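Local coordinates for protein ribose-phosphate pyrophosphokinase (Mycobacterium smegmatis, PDB 5MP7) that probably makes phosphoribosyl pyrophosphate by magnesium-dependent transfer of the pyrophosphoryl group of ATP to the 1-hydroxyl of ribose 5-phosphate, at residues A[128-140]-A[145-157]. Sequence-based numbering, arbitrary orientation.
Sequences GADRIVSVDLHTD and FFDGPVDHMRAQK
Asp-136 OD2 is gripped twice: it accepts a hydrogen bond from the backbone N of Ala-155 at 2.9 Å, on its syn side but tilted 34° out of the carboxylate plane, and is also hydrogen-bonded to Thr-259 OG1, just after strand 253-258 of the seven-stranded sheet. OD1 lies against Arg-154 CG (3.4 Å), and the backbone N of Asp-136 donates to Met-153 O (2.8 Å). That bond ends a parallel ladder in which Ile-132 N, Ser-134 N and Asp-136 N reach Pro-149 O, Asp-151 O and Met-153 O, while Ile-132 O and Ser-134 O receive Asp-151 N and Met-153 N.

His-152, in strand 150-153, sets its ring edge against the backbone that follows strand 131-135. With CG anti to the backbone N (chi1 176°), the ring reaches across so that its edge meets Asp-136 N and CA. Leu-137 CD1 sits over the centre of the His-152 ring, 3.8 Å from its centroid, a CH-pi contact; the guanidinium of Arg-154 covers the opposite face, displaced toward the rim. Arg-154 NH2 then forms a salt bridge with Asp-140 OD2 (2.9 Å), the two planes nearly perpendicular.

At the other end Ile-132 CD1 lies over a face of Phe-146, 3.7 Å from its ring centroid, while Ala-129 O and Asp-130 O meet the ring edge. Helix 116-127 adds Leu-124 and Lys-125 here; Val-133 and Met-153, on the other side of the sheet, pack on Thr-308 of helix 302-314.

Strand 150-153 thus closes one side of the five-stranded parallel sheet of the N-terminal PRTase-like domain, and strand 131-135 leads into the loop carrying His-138, a predicted magnesium ligand.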
# COMPACT_ATOMS: atom_id res chain seq x y z
N GLY A 128 56.13 19.20 -8.74
CA GLY A 128 57.35 19.49 -7.97
C GLY A 128 58.59 18.70 -8.34
O GLY A 128 59.59 18.78 -7.63
N ALA A 129 58.57 17.93 -9.42
CA ALA A 129 59.75 17.13 -9.77
C ALA A 129 60.86 18.03 -10.31
O ALA A 129 60.63 18.91 -11.10
CB ALA A 129 59.39 16.07 -10.78
N ASP A 130 62.08 17.74 -9.90
CA ASP A 130 63.26 18.42 -10.34
C ASP A 130 64.02 17.65 -11.43
O ASP A 130 64.77 18.23 -12.18
CB ASP A 130 64.15 18.67 -9.12
CG ASP A 130 63.40 19.48 -8.00
OD1 ASP A 130 62.94 20.63 -8.33
OD2 ASP A 130 63.29 18.98 -6.82
N ARG A 131 63.80 16.35 -11.54
CA ARG A 131 64.52 15.51 -12.46
C ARG A 131 63.61 14.36 -12.88
O ARG A 131 62.72 13.97 -12.14
CB ARG A 131 65.73 14.98 -11.77
CG ARG A 131 66.58 14.05 -12.61
CD ARG A 131 67.75 13.47 -11.87
NE ARG A 131 68.77 14.49 -11.67
CZ ARG A 131 68.87 15.31 -10.62
NH1 ARG A 131 68.01 15.23 -9.60
NH2 ARG A 131 69.87 16.19 -10.59
N ILE A 132 63.79 13.87 -14.10
CA ILE A 132 63.10 12.69 -14.60
C ILE A 132 64.15 11.67 -15.05
O ILE A 132 65.12 12.01 -15.71
CB ILE A 132 62.20 13.04 -15.78
CG1 ILE A 132 61.04 13.86 -15.30
CG2 ILE A 132 61.66 11.79 -16.43
CD1 ILE A 132 60.18 14.38 -16.44
N VAL A 133 63.96 10.42 -14.67
CA VAL A 133 64.80 9.31 -15.10
C VAL A 133 63.89 8.31 -15.81
O VAL A 133 62.85 7.90 -15.27
CB VAL A 133 65.40 8.59 -13.92
CG1 VAL A 133 66.11 7.34 -14.37
CG2 VAL A 133 66.36 9.51 -13.20
N SER A 134 64.28 7.91 -17.02
CA SER A 134 63.49 6.97 -17.80
C SER A 134 64.38 6.03 -18.57
O SER A 134 65.58 6.27 -18.73
CB SER A 134 62.58 7.77 -18.72
OG SER A 134 61.44 7.03 -19.08
N VAL A 135 63.80 4.95 -19.06
CA VAL A 135 64.57 3.96 -19.80
C VAL A 135 63.99 3.87 -21.19
O VAL A 135 62.80 3.62 -21.34
CB VAL A 135 64.49 2.56 -19.14
CG1 VAL A 135 65.39 1.56 -19.89
CG2 VAL A 135 64.90 2.63 -17.67
N ASP A 136 64.86 3.98 -22.20
CA ASP A 136 64.50 3.78 -23.60
C ASP A 136 63.19 4.44 -24.05
O ASP A 136 62.19 3.79 -24.42
CB ASP A 136 64.56 2.30 -24.00
CG ASP A 136 66.01 1.79 -24.17
OD1 ASP A 136 66.88 2.50 -24.76
OD2 ASP A 136 66.31 0.67 -23.69
N LEU A 137 63.22 5.77 -23.99
CA LEU A 137 62.17 6.59 -24.53
C LEU A 137 61.85 6.23 -25.99
O LEU A 137 62.73 5.88 -26.76
CB LEU A 137 62.56 8.05 -24.42
CG LEU A 137 62.80 8.53 -23.00
CD1 LEU A 137 63.56 9.83 -22.99
CD2 LEU A 137 61.49 8.64 -22.25
N HIS A 138 60.58 6.34 -26.34
CA HIS A 138 60.14 6.07 -27.70
C HIS A 138 60.91 6.93 -28.71
O HIS A 138 61.25 6.45 -29.79
CB HIS A 138 58.64 6.34 -27.79
CG HIS A 138 58.06 6.07 -29.14
ND1 HIS A 138 57.87 4.79 -29.61
CD2 HIS A 138 57.66 6.90 -30.12
CE1 HIS A 138 57.35 4.84 -30.82
NE2 HIS A 138 57.21 6.12 -31.16
N THR A 139 61.15 8.20 -28.36
CA THR A 139 62.08 9.08 -29.09
C THR A 139 62.97 9.80 -28.12
O THR A 139 62.53 10.21 -27.06
CB THR A 139 61.37 10.17 -29.92
OG1 THR A 139 60.20 10.63 -29.22
CG2 THR A 139 60.99 9.63 -31.33
N ASP A 140 64.22 9.99 -28.54
CA ASP A 140 65.22 10.62 -27.73
C ASP A 140 64.89 12.09 -27.46
O ASP A 140 65.26 12.64 -26.45
CB ASP A 140 66.59 10.49 -28.42
CG ASP A 140 66.99 9.01 -28.75
OD1 ASP A 140 66.09 8.14 -28.82
OD2 ASP A 140 68.20 8.73 -28.95
N PHE A 145 61.54 17.68 -23.52
CA PHE A 145 60.22 18.08 -23.07
C PHE A 145 60.15 18.57 -21.67
O PHE A 145 59.16 19.15 -21.28
CB PHE A 145 59.24 16.92 -23.21
CG PHE A 145 58.84 16.60 -24.62
CD1 PHE A 145 59.35 17.28 -25.71
CD2 PHE A 145 57.95 15.58 -24.84
CE1 PHE A 145 58.97 16.94 -27.00
CE2 PHE A 145 57.57 15.24 -26.12
CZ PHE A 145 58.07 15.93 -27.21
N PHE A 146 61.18 18.32 -20.89
CA PHE A 146 61.20 18.67 -19.46
C PHE A 146 62.23 19.77 -19.22
O PHE A 146 63.35 19.69 -19.73
CB PHE A 146 61.54 17.41 -18.66
CG PHE A 146 61.49 17.61 -17.19
CD1 PHE A 146 60.27 17.70 -16.53
CD2 PHE A 146 62.67 17.70 -16.45
CE1 PHE A 146 60.22 17.87 -15.17
CE2 PHE A 146 62.63 17.88 -15.08
CZ PHE A 146 61.40 17.95 -14.44
N ASP A 147 61.84 20.81 -18.47
CA ASP A 147 62.71 21.94 -18.20
C ASP A 147 63.66 21.61 -17.02
O ASP A 147 63.49 22.09 -15.92
CB ASP A 147 61.88 23.19 -17.91
CG ASP A 147 62.77 24.42 -17.53
OD1 ASP A 147 63.83 24.67 -18.19
OD2 ASP A 147 62.40 25.14 -16.56
N GLY A 148 64.64 20.78 -17.27
CA GLY A 148 65.48 20.29 -16.20
C GLY A 148 66.20 19.03 -16.63
O GLY A 148 65.99 18.56 -17.73
N PRO A 149 67.06 18.48 -15.75
CA PRO A 149 67.78 17.26 -16.09
C PRO A 149 66.85 16.05 -16.38
O PRO A 149 65.89 15.81 -15.66
CB PRO A 149 68.63 16.98 -14.83
CG PRO A 149 68.64 18.26 -14.05
CD PRO A 149 67.38 18.98 -14.40
N VAL A 150 67.15 15.32 -17.45
CA VAL A 150 66.46 14.08 -17.78
C VAL A 150 67.50 13.03 -18.09
O VAL A 150 68.14 13.10 -19.11
CB VAL A 150 65.58 14.22 -19.03
CG1 VAL A 150 64.96 12.87 -19.41
CG2 VAL A 150 64.50 15.25 -18.78
N ASP A 151 67.68 12.06 -17.21
CA ASP A 151 68.63 10.96 -17.45
C ASP A 151 67.95 9.87 -18.26
O ASP A 151 67.01 9.22 -17.78
CB ASP A 151 69.21 10.45 -16.12
CG ASP A 151 70.40 11.31 -15.61
OD1 ASP A 151 71.50 11.17 -16.18
OD2 ASP A 151 70.24 12.13 -14.67
N HIS A 152 68.36 9.72 -19.51
CA HIS A 152 67.73 8.77 -20.44
C HIS A 152 68.59 7.53 -20.50
O HIS A 152 69.57 7.49 -21.22
CB HIS A 152 67.60 9.40 -21.83
CG HIS A 152 67.04 8.48 -22.88
ND1 HIS A 152 67.03 8.82 -24.21
CD2 HIS A 152 66.50 7.24 -22.81
CE1 HIS A 152 66.50 7.84 -24.92
NE2 HIS A 152 66.18 6.86 -24.09
N MET A 153 68.19 6.51 -19.77
CA MET A 153 68.98 5.28 -19.66
C MET A 153 68.66 4.32 -20.78
O MET A 153 67.53 4.23 -21.26
CB MET A 153 68.72 4.62 -18.29
CG MET A 153 69.05 5.51 -17.10
SD MET A 153 70.76 6.13 -17.12
CE MET A 153 70.77 7.69 -18.00
N ARG A 154 69.68 3.61 -21.21
CA ARG A 154 69.54 2.69 -22.32
C ARG A 154 69.75 1.27 -21.88
O ARG A 154 70.68 0.98 -21.17
CB ARG A 154 70.55 3.04 -23.41
CG ARG A 154 69.99 3.91 -24.51
CD ARG A 154 70.13 5.37 -24.20
NE ARG A 154 69.93 6.15 -25.42
CZ ARG A 154 70.10 7.47 -25.49
NH1 ARG A 154 70.51 8.18 -24.42
NH2 ARG A 154 69.87 8.08 -26.66
N ALA A 155 68.91 0.37 -22.36
CA ALA A 155 69.03 -1.07 -22.09
C ALA A 155 69.82 -1.81 -23.19
O ALA A 155 69.98 -3.02 -23.12
CB ALA A 155 67.64 -1.67 -21.97
N GLN A 156 70.26 -1.09 -24.21
CA GLN A 156 70.94 -1.67 -25.35
C GLN A 156 72.11 -2.57 -24.97
O GLN A 156 72.19 -3.68 -25.47
CB GLN A 156 71.44 -0.57 -26.26
CG GLN A 156 72.04 -1.10 -27.54
CD GLN A 156 72.53 0.01 -28.42
OE1 GLN A 156 72.12 1.19 -28.31
NE2 GLN A 156 73.44 -0.34 -29.29
N LYS A 157 73.03 -2.08 -24.15
CA LYS A 157 74.15 -2.88 -23.70
C LYS A 157 73.69 -4.16 -23.00
O LYS A 157 74.26 -5.21 -23.21
CB LYS A 157 75.07 -2.10 -22.77
CG LYS A 157 75.99 -1.13 -23.50
CD LYS A 157 77.22 -0.81 -22.65
CE LYS A 157 78.27 -0.01 -23.41
NZ LYS A 157 78.03 1.45 -23.27